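PDB 3ZH5: protein E from Haemophilus influenzae, which acts as a multifunctional adhesin, binding host epithelial cells and the host proteins vitronectin, laminin and plasminogen, and so promoting serum resistance and immune evasion. Local coordinates for residues N2-S14 / N49-Y63. Sequence-based numbering, arbitrary orientation.
Sequences NDMKLAPPTDVRS and NLDKGLYVYPEPKRY
Met-4 reaches Tyr-63 through two torsions: chi1 of -159° sets CG opposite the backbone N, and the bend at chi2 lays the thioether across the phenol ring. Tyr-63 meets it from the other segment with its CG lodged between the backbone N and the carbonyl carbon. The evidence for a CH-pi contact is direct: Met-4 CG stands 4.0 Å from the centroid of the Tyr-63 ring and only 4° off its normal. Met-4 SD lies above the same face at a longer 4.7 Å from the centroid of the Tyr-63 ring, a Met-aromatic contact, while CE continues toward the phenol oxygen. Nearer the backbone, Met-4 CB lies 3.5 Å from Tyr-55 OH; the Met-4 side chain crosses both tyrosines at about a right angle, and Tyr-63 CB covers one face of the Tyr-55 ring.

Leu-6 extends this apolar patch. Its two methyls diverge, Leu-6 CD2 running to Tyr-63 CE2 (3.7 Å) and Leu-6 CD1 lying over the backbone at Gly-53 N (3.5 Å) and near Leu-50 CB. A single weak backbone hydrogen bond, Leu-6 N to Asp-51 O at 3.4 Å, joins the two segments directly, so side-chain packing probably does most of the holding; the contact also buries the amides of Lys-52 and Gly-53 without a partner.

Further along, Pro-8 CG sits 3.3 Å from Leu-50 O, and Pro-9 crosses the amide of Asn-49. That amide is fixed at both ends: OD1 accepts from Trp-92 N, and Asn-49 ND2 donates to a water that also lies within hydrogen-bonding distance of Pro-9 O.

Together these contacts lay an irregular N-terminal segment, lacking strand pairing, along the surface corner where strand 41-50 of the antiparallel sheet gives way to the 53-54 strand and the loop beyond.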
loop_
_atom_site.group_PDB
_atom_site.type_symbol
_atom_site.label_atom_id
_atom_site.label_comp_id
_atom_site.label_asym_id
_atom_site.label_seq_id
_atom_site.Cartn_x
_atom_site.Cartn_y
_atom_site.Cartn_z
ATOM N N ASN A 2 19.876 9.594 -7.780
ATOM C CA ASN A 2 19.337 10.003 -9.074
ATOM C C ASN A 2 19.544 8.944 -10.159
ATOM O O ASN A 2 18.760 8.845 -11.105
ATOM C CB ASN A 2 19.971 11.328 -9.515
ATOM C CG ASN A 2 21.489 11.336 -9.364
ATOM O OD1 ASN A 2 22.016 11.291 -8.247
ATOM N ND2 ASN A 2 22.198 11.413 -10.489
ATOM N N ASP A 3 20.588 8.138 -9.995
ATOM C CA ASP A 3 21.098 7.309 -11.079
ATOM C C ASP A 3 20.216 6.117 -11.458
ATOM O O ASP A 3 20.060 5.819 -12.645
ATOM C CB ASP A 3 22.507 6.809 -10.733
ATOM C CG ASP A 3 23.367 6.608 -11.966
ATOM O OD1 ASP A 3 23.066 5.688 -12.760
ATOM O OD2 ASP A 3 24.339 7.375 -12.145
ATOM N N MET A 4 19.643 5.438 -10.465
ATOM C CA MET A 4 19.070 4.110 -10.693
ATOM C C MET A 4 17.703 4.113 -11.391
ATOM O O MET A 4 16.917 5.052 -11.247
ATOM C CB MET A 4 19.000 3.326 -9.381
ATOM C CG MET A 4 18.899 1.825 -9.584
ATOM S SD MET A 4 20.057 1.245 -10.841
ATOM C CE MET A 4 19.467 -0.423 -11.114
ATOM N N LYS A 5 17.430 3.031 -12.124
ATOM C CA LYS A 5 16.341 2.980 -13.105
ATOM C C LYS A 5 15.690 1.591 -13.201
ATOM O O LYS A 5 16.346 0.604 -13.540
ATOM C CB LYS A 5 16.869 3.399 -14.486
ATOM C CG LYS A 5 18.390 3.227 -14.677
ATOM C CD LYS A 5 18.829 1.763 -14.643
ATOM C CE LYS A 5 20.345 1.631 -14.624
ATOM N NZ LYS A 5 20.786 0.208 -14.540
ATOM N N LEU A 6 14.389 1.529 -12.936
ATOM C CA LEU A 6 13.698 0.256 -12.789
ATOM C C LEU A 6 12.562 0.084 -13.793
ATOM O O LEU A 6 11.967 1.063 -14.235
ATOM C CB LEU A 6 13.118 0.168 -11.373
ATOM C CG LEU A 6 14.133 0.516 -10.285
ATOM C CD1 LEU A 6 13.472 0.551 -8.920
ATOM C CD2 LEU A 6 15.276 -0.485 -10.306
ATOM N N ALA A 7 12.249 -1.170 -14.119
ATOM C CA ALA A 7 11.102 -1.494 -14.971
ATOM C C ALA A 7 10.052 -2.299 -14.203
ATOM O O ALA A 7 10.053 -3.536 -14.240
ATOM C CB ALA A 7 11.549 -2.261 -16.199
ATOM N N PRO A 8 9.160 -1.590 -13.501
ATOM C CA PRO A 8 8.062 -2.168 -12.719
ATOM C C PRO A 8 7.241 -3.152 -13.536
ATOM O O PRO A 8 6.840 -2.811 -14.657
ATOM C CB PRO A 8 7.209 -0.952 -12.372
ATOM C CG PRO A 8 8.150 0.194 -12.381
ATOM C CD PRO A 8 9.266 -0.129 -13.318
ATOM N N PRO A 9 6.955 -4.339 -12.979
ATOM C CA PRO A 9 6.258 -5.357 -13.768
ATOM C C PRO A 9 4.893 -4.889 -14.261
ATOM O O PRO A 9 4.175 -4.173 -13.545
ATOM C CB PRO A 9 6.093 -6.530 -12.804
ATOM C CG PRO A 9 6.858 -6.157 -11.528
ATOM C CD PRO A 9 7.026 -4.679 -11.543
ATOM N N THR A 10 4.563 -5.287 -15.488
ATOM C CA THR A 10 3.266 -4.996 -16.066
ATOM C C THR A 10 2.281 -6.093 -15.739
ATOM O O THR A 10 1.100 -5.833 -15.527
ATOM C CB THR A 10 3.327 -4.931 -17.609
ATOM O OG1 THR A 10 4.518 -4.259 -18.032
ATOM C CG2 THR A 10 2.095 -4.217 -18.147
ATOM N N ASP A 11 2.762 -7.331 -15.727
ATOM C CA ASP A 11 1.942 -8.448 -15.274
ATOM C C ASP A 11 1.733 -8.393 -13.757
ATOM O O ASP A 11 2.691 -8.248 -12.995
ATOM C CB ASP A 11 2.588 -9.773 -15.664
ATOM C CG ASP A 11 2.584 -10.007 -17.165
ATOM O OD1 ASP A 11 1.780 -9.353 -17.880
ATOM O OD2 ASP A 11 3.381 -10.859 -17.622
ATOM N N VAL A 12 0.478 -8.516 -13.331
ATOM C CA VAL A 12 0.118 -8.389 -11.922
ATOM C C VAL A 12 0.111 -9.737 -11.190
ATOM O O VAL A 12 -0.564 -10.690 -11.597
ATOM C CB VAL A 12 -1.278 -7.745 -11.800
ATOM C CG1 VAL A 12 -1.646 -7.509 -10.361
ATOM C CG2 VAL A 12 -1.325 -6.457 -12.610
ATOM N N ARG A 13 0.882 -9.806 -10.113
ATOM C CA ARG A 13 0.872 -10.938 -9.193
ATOM C C ARG A 13 -0.534 -11.217 -8.654
ATOM O O ARG A 13 -1.271 -10.309 -8.259
ATOM C CB ARG A 13 1.838 -10.635 -8.049
ATOM C CG ARG A 13 1.835 -11.603 -6.881
ATOM C CD ARG A 13 2.711 -12.799 -7.158
ATOM N NE ARG A 13 4.086 -12.431 -7.491
ATOM C CZ ARG A 13 5.063 -12.261 -6.603
ATOM N NH1 ARG A 13 4.839 -12.407 -5.298
ATOM N NH2 ARG A 13 6.276 -11.939 -7.026
ATOM N N SER A 14 -0.903 -12.487 -8.646
ATOM C CA SER A 14 -2.198 -12.909 -8.120
ATOM C C SER A 14 -2.464 -12.351 -6.724
ATOM O O SER A 14 -1.613 -12.398 -5.823
ATOM C CB SER A 14 -2.315 -14.450 -8.149
ATOM O OG SER A 14 -2.695 -14.962 -6.882
ATOM N N ASN A 49 5.389 -0.675 -6.556
ATOM C CA ASN A 49 6.600 -0.997 -7.288
ATOM C C ASN A 49 7.207 0.307 -7.810
ATOM O O ASN A 49 6.527 1.098 -8.472
ATOM C CB ASN A 49 6.304 -1.982 -8.416
ATOM C CG ASN A 49 5.930 -3.333 -7.908
ATOM O OD1 ASN A 49 6.289 -3.702 -6.789
ATOM N ND2 ASN A 49 5.219 -4.106 -8.723
ATOM N N LEU A 50 8.479 0.533 -7.489
ATOM C CA LEU A 50 9.136 1.820 -7.722
ATOM C C LEU A 50 9.684 1.990 -9.128
ATOM O O LEU A 50 10.034 1.015 -9.789
ATOM C CB LEU A 50 10.297 2.013 -6.741
ATOM C CG LEU A 50 9.934 2.070 -5.263
ATOM C CD1 LEU A 50 11.209 2.074 -4.448
ATOM C CD2 LEU A 50 9.087 3.282 -4.967
ATOM N N ASP A 51 9.777 3.254 -9.542
ATOM C CA ASP A 51 10.312 3.666 -10.856
ATOM C C ASP A 51 11.796 3.967 -10.786
ATOM O O ASP A 51 12.479 4.083 -11.797
ATOM C CB ASP A 51 9.612 4.940 -11.310
ATOM C CG ASP A 51 8.459 4.662 -12.234
ATOM O OD1 ASP A 51 8.649 3.828 -13.143
ATOM O OD2 ASP A 51 7.369 5.261 -12.048
ATOM N N LYS A 52 12.284 4.097 -9.561
ATOM C CA LYS A 52 13.605 4.611 -9.305
ATOM C C LYS A 52 14.009 3.970 -7.988
ATOM O O LYS A 52 13.196 3.909 -7.067
ATOM C CB LYS A 52 13.527 6.132 -9.173
ATOM C CG LYS A 52 14.862 6.851 -9.121
ATOM C CD LYS A 52 14.670 8.345 -8.841
ATOM C CE LYS A 52 16.002 9.087 -8.733
ATOM N NZ LYS A 52 16.810 8.631 -7.557
ATOM N N GLY A 53 15.231 3.458 -7.913
ATOM C CA GLY A 53 15.687 2.754 -6.724
ATOM C C GLY A 53 15.926 3.699 -5.558
ATOM O O GLY A 53 16.433 4.806 -5.730
ATOM N N LEU A 54 15.563 3.261 -4.354
ATOM C CA LEU A 54 15.845 4.043 -3.158
ATOM C C LEU A 54 16.951 3.347 -2.382
ATOM O O LEU A 54 16.858 2.163 -2.092
ATOM C CB LEU A 54 14.595 4.188 -2.287
ATOM C CG LEU A 54 13.421 4.936 -2.921
ATOM C CD1 LEU A 54 12.265 5.033 -1.925
ATOM C CD2 LEU A 54 13.833 6.318 -3.413
ATOM N N TYR A 55 18.014 4.078 -2.084
ATOM C CA TYR A 55 19.140 3.513 -1.357
ATOM C C TYR A 55 18.921 3.716 0.128
ATOM O O TYR A 55 19.367 4.711 0.704
ATOM C CB TYR A 55 20.443 4.168 -1.803
ATOM C CG TYR A 55 20.776 3.895 -3.251
ATOM C CD1 TYR A 55 20.186 4.623 -4.268
ATOM C CD2 TYR A 55 21.676 2.902 -3.596
ATOM C CE1 TYR A 55 20.488 4.370 -5.596
ATOM C CE2 TYR A 55 21.988 2.645 -4.904
ATOM C CZ TYR A 55 21.392 3.377 -5.903
ATOM O OH TYR A 55 21.705 3.107 -7.212
ATOM N N VAL A 56 18.234 2.752 0.738
ATOM C CA VAL A 56 17.811 2.849 2.134
ATOM C C VAL A 56 18.395 1.730 2.991
ATOM O O VAL A 56 17.929 1.479 4.094
ATOM C CB VAL A 56 16.271 2.777 2.255
ATOM C CG1 VAL A 56 15.641 4.104 1.881
ATOM C CG2 VAL A 56 15.703 1.649 1.391
ATOM N N TYR A 57 19.413 1.058 2.477
ATOM C CA TYR A 57 19.968 -0.101 3.139
ATOM C C TYR A 57 21.281 0.257 3.766
ATOM O O TYR A 57 21.838 1.310 3.450
ATOM C CB TYR A 57 20.170 -1.207 2.119
ATOM C CG TYR A 57 18.883 -1.863 1.725
ATOM C CD1 TYR A 57 18.080 -1.306 0.738
ATOM C CD2 TYR A 57 18.460 -3.028 2.335
ATOM C CE1 TYR A 57 16.898 -1.891 0.374
ATOM C CE2 TYR A 57 17.277 -3.621 1.974
ATOM C CZ TYR A 57 16.501 -3.048 0.992
ATOM O OH TYR A 57 15.324 -3.646 0.636
ATOM N N PRO A 58 21.785 -0.625 4.647
ATOM C CA PRO A 58 23.058 -0.435 5.337
ATOM C C PRO A 58 24.159 -0.217 4.325
ATOM O O PRO A 58 25.004 0.658 4.491
ATOM C CB PRO A 58 23.262 -1.772 6.050
ATOM C CG PRO A 58 22.440 -2.751 5.267
ATOM C CD PRO A 58 21.239 -1.967 4.907
ATOM N N GLU A 59 24.124 -1.011 3.261
ATOM C CA GLU A 59 25.121 -0.915 2.221
ATOM C C GLU A 59 24.622 0.012 1.126
ATOM O O GLU A 59 23.516 -0.159 0.590
ATOM C CB GLU A 59 25.437 -2.286 1.653
ATOM C CG GLU A 59 26.912 -2.469 1.351
ATOM C CD GLU A 59 27.147 -3.187 0.049
ATOM O OE1 GLU A 59 26.155 -3.435 -0.671
ATOM O OE2 GLU A 59 28.320 -3.501 -0.256
ATOM N N PRO A 60 25.442 1.004 0.778
ATOM C CA PRO A 60 24.948 2.066 -0.098
ATOM C C PRO A 60 24.873 1.676 -1.571
ATOM O O PRO A 60 24.626 2.556 -2.395
ATOM C CB PRO A 60 25.962 3.188 0.127
ATOM C CG PRO A 60 27.234 2.486 0.516
ATOM C CD PRO A 60 26.847 1.202 1.181
ATOM N N LYS A 61 25.073 0.405 -1.911
ATOM C CA LYS A 61 24.875 -0.022 -3.301
ATOM C C LYS A 61 23.541 -0.754 -3.445
ATOM O O LYS A 61 23.031 -0.923 -4.557
ATOM C CB LYS A 61 26.035 -0.896 -3.798
ATOM C CG LYS A 61 25.948 -2.358 -3.398
ATOM C CD LYS A 61 27.250 -3.097 -3.706
ATOM C CE LYS A 61 27.242 -4.536 -3.185
ATOM N NZ LYS A 61 28.544 -5.218 -3.395
ATOM N N ARG A 62 22.969 -1.158 -2.314
ATOM C CA ARG A 62 21.697 -1.872 -2.298
ATOM C C ARG A 62 20.520 -0.903 -2.338
ATOM O O ARG A 62 20.439 0.007 -1.514
ATOM C CB ARG A 62 21.602 -2.725 -1.032
ATOM C CG ARG A 62 20.553 -3.826 -1.104
ATOM C CD ARG A 62 20.912 -4.951 -0.158
ATOM N NE ARG A 62 20.413 -6.250 -0.605
ATOM C CZ ARG A 62 20.889 -7.419 -0.173
ATOM N NH1 ARG A 62 21.879 -7.456 0.716
ATOM N NH2 ARG A 62 20.375 -8.558 -0.625
ATOM N N TYR A 63 19.600 -1.106 -3.282
ATOM C CA TYR A 63 18.450 -0.221 -3.423
ATOM C C TYR A 63 17.142 -0.996 -3.399
ATOM O O TYR A 63 17.097 -2.157 -3.796
ATOM C CB TYR A 63 18.546 0.541 -4.734
ATOM C CG TYR A 63 18.707 -0.367 -5.930
ATOM C CD1 TYR A 63 19.970 -0.768 -6.355
ATOM C CD2 TYR A 63 17.600 -0.826 -6.643
ATOM C CE1 TYR A 63 20.129 -1.599 -7.459
ATOM C CE2 TYR A 63 17.751 -1.658 -7.759
ATOM C CZ TYR A 63 19.018 -2.039 -8.152
ATOM O OH TYR A 63 19.189 -2.869 -9.232
HETATM O O HOH W 1 3.928 -2.729 -11.118
#